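Local structure of 455aa long hypothetical phospho-sugar mutase (2F7L) at residues A[11-16]-A[101-106]. The protein interconverts the 6-phosphates and 1-phosphates of glucosamine and galactosamine, a magnesium-dependent step toward UDP-N-acetylglucosamine and UDP-N-acetylgalactosamine. Residues are numbered along the deposited sequence; the frame is centred on the assembly and turned at random.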
loop_
_atom_site.group_PDB
_atom_site.type_symbol
_atom_site.label_atom_id
_atom_site.label_comp_id
_atom_site.label_asym_id
_atom_site.label_seq_id
_atom_site.Cartn_x
_atom_site.Cartn_y
_atom_site.Cartn_z
ATOM N N ARG A 11 -10.461 11.303 3.360
ATOM C CA ARG A 11 -11.465 10.241 3.372
ATOM C C ARG A 11 -12.504 10.316 4.486
ATOM O O ARG A 11 -12.337 11.017 5.472
ATOM C CB ARG A 11 -10.782 8.875 3.407
ATOM C CG ARG A 11 -9.839 8.694 4.547
ATOM C CD ARG A 11 -8.992 7.430 4.375
ATOM N NE ARG A 11 -8.266 7.366 3.104
ATOM C CZ ARG A 11 -7.399 6.406 2.782
ATOM N NH1 ARG A 11 -7.139 5.421 3.636
ATOM N NH2 ARG A 11 -6.798 6.419 1.596
ATOM N N GLY A 12 -13.594 9.588 4.325
ATOM C CA GLY A 12 -14.625 9.613 5.337
ATOM C C GLY A 12 -15.786 8.778 4.866
ATOM O O GLY A 12 -15.764 8.274 3.746
ATOM N N ILE A 13 -16.791 8.619 5.715
ATOM C CA ILE A 13 -17.950 7.840 5.341
ATOM C C ILE A 13 -18.645 8.593 4.229
ATOM O O ILE A 13 -18.953 9.782 4.351
ATOM C CB ILE A 13 -18.878 7.642 6.539
ATOM C CG1 ILE A 13 -18.188 6.712 7.537
ATOM C CG2 ILE A 13 -20.209 7.043 6.099
ATOM C CD1 ILE A 13 -18.825 6.737 8.876
ATOM N N VAL A 14 -18.880 7.896 3.131
ATOM C CA VAL A 14 -19.488 8.517 1.978
ATOM C C VAL A 14 -20.902 9.022 2.239
ATOM O O VAL A 14 -21.718 8.349 2.863
ATOM C CB VAL A 14 -19.460 7.554 0.764
ATOM C CG1 VAL A 14 -20.741 6.734 0.707
ATOM C CG2 VAL A 14 -19.216 8.352 -0.514
ATOM N N ASN A 15 -21.151 10.229 1.739
ATOM C CA ASN A 15 -22.409 10.945 1.856
ATOM C C ASN A 15 -22.755 11.359 3.272
ATOM O O ASN A 15 -23.920 11.570 3.594
ATOM C CB ASN A 15 -23.555 10.150 1.240
ATOM C CG ASN A 15 -24.321 10.959 0.207
ATOM O OD1 ASN A 15 -23.859 12.021 -0.216
ATOM N ND2 ASN A 15 -25.477 10.459 -0.214
ATOM N N LYS A 16 -21.743 11.478 4.118
ATOM C CA LYS A 16 -21.952 11.929 5.485
ATOM C C LYS A 16 -20.844 12.889 5.858
ATOM O O LYS A 16 -21.078 14.083 5.986
ATOM C CB LYS A 16 -22.010 10.760 6.462
ATOM C CG LYS A 16 -23.418 10.268 6.628
ATOM C CD LYS A 16 -23.782 10.053 8.074
ATOM C CE LYS A 16 -23.299 8.704 8.529
ATOM N NZ LYS A 16 -21.827 8.580 8.300
ATOM N N ALA A 101 -16.171 -0.744 4.122
ATOM C CA ALA A 101 -17.083 -0.408 3.038
ATOM C C ALA A 101 -17.769 0.953 3.021
ATOM O O ALA A 101 -17.971 1.543 1.949
ATOM C CB ALA A 101 -18.141 -1.477 2.939
ATOM N N PRO A 102 -18.151 1.473 4.189
ATOM C CA PRO A 102 -18.820 2.775 4.100
ATOM C C PRO A 102 -17.940 3.994 3.809
ATOM O O PRO A 102 -18.448 5.100 3.616
ATOM C CB PRO A 102 -19.597 2.856 5.427
ATOM C CG PRO A 102 -18.763 2.052 6.351
ATOM C CD PRO A 102 -18.293 0.879 5.529
ATOM N N TYR A 103 -16.634 3.782 3.741
ATOM C CA TYR A 103 -15.708 4.872 3.467
ATOM C C TYR A 103 -15.368 5.054 1.992
ATOM O O TYR A 103 -15.512 4.139 1.176
ATOM C CB TYR A 103 -14.383 4.639 4.200
ATOM C CG TYR A 103 -14.444 4.845 5.677
ATOM C CD1 TYR A 103 -13.913 5.991 6.264
ATOM C CD2 TYR A 103 -15.085 3.914 6.497
ATOM C CE1 TYR A 103 -14.025 6.209 7.642
ATOM C CE2 TYR A 103 -15.209 4.123 7.873
ATOM C CZ TYR A 103 -14.682 5.273 8.439
ATOM O OH TYR A 103 -14.853 5.489 9.792
ATOM N N ASN A 104 -14.905 6.255 1.672
ATOM C CA ASN A 104 -14.426 6.586 0.343
ATOM C C ASN A 104 -13.591 7.838 0.525
ATOM O O ASN A 104 -13.662 8.456 1.572
ATOM C CB ASN A 104 -15.565 6.804 -0.632
ATOM C CG ASN A 104 -15.198 6.355 -2.041
ATOM O OD1 ASN A 104 -16.065 6.034 -2.859
ATOM N ND2 ASN A 104 -13.911 6.334 -2.326
ATOM N N GLY A 105 -12.777 8.200 -0.452
ATOM C CA GLY A 105 -11.958 9.381 -0.285
ATOM C C GLY A 105 -11.300 9.904 -1.544
ATOM O O GLY A 105 -11.625 9.503 -2.662
ATOM N N ILE A 106 -10.356 10.808 -1.372
ATOM C CA ILE A 106 -9.697 11.368 -2.515
ATOM C C ILE A 106 -8.217 11.231 -2.390
ATOM O O ILE A 106 -7.645 11.657 -1.400
ATOM C CB ILE A 106 -9.997 12.856 -2.646
ATOM C CG1 ILE A 106 -11.504 13.087 -2.776
ATOM C CG2 ILE A 106 -9.254 13.424 -3.835
ATOM C CD1 ILE A 106 -12.072 12.660 -4.099
#
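Y103 and I13 pair across an antiparallel ladder at the edge of the mixed sheet of domain I, the first alpha/beta/alpha domain of this phosphohexose mutase. Strand 10-13 is an edge strand of that sheet and runs antiparallel to strand 103-109.

I13 lays CG1 over one face of the Y103 ring in a CH-pi contact. The carbon sits 4.0 Å from the ring centroid of Y103, displaced toward the rim on the side of CZ and CE2. On the I13 side, CG1 stands anti to the carbonyl carbon (chi1 -69°), beside the backbone N. CD1 of Y103 approaches the backbone of G12, 3.6 Å from G12 C. An alanine in place of Y103 would probably leave I13 CG1 without the ring face and remove the ring's contact with G12 C. The other branch of I13, CG2, meets P102 CB at 4.3 Å.

G12 and N104 form the hydrogen-bonded pair. G12 N gives to N104 O, and N104 N returns a bond to G12 O, both at 3.0 Å. R11 and G105 form a non-hydrogen-bonded pair. The R11 side chain leads away to touch S97, by similarity the serine that carries the phosphoserine intermediate and not phosphorylated here. Beyond the strand, V14 N donates to P102 O at 2.9 Å, with an N-H...O angle of 160°.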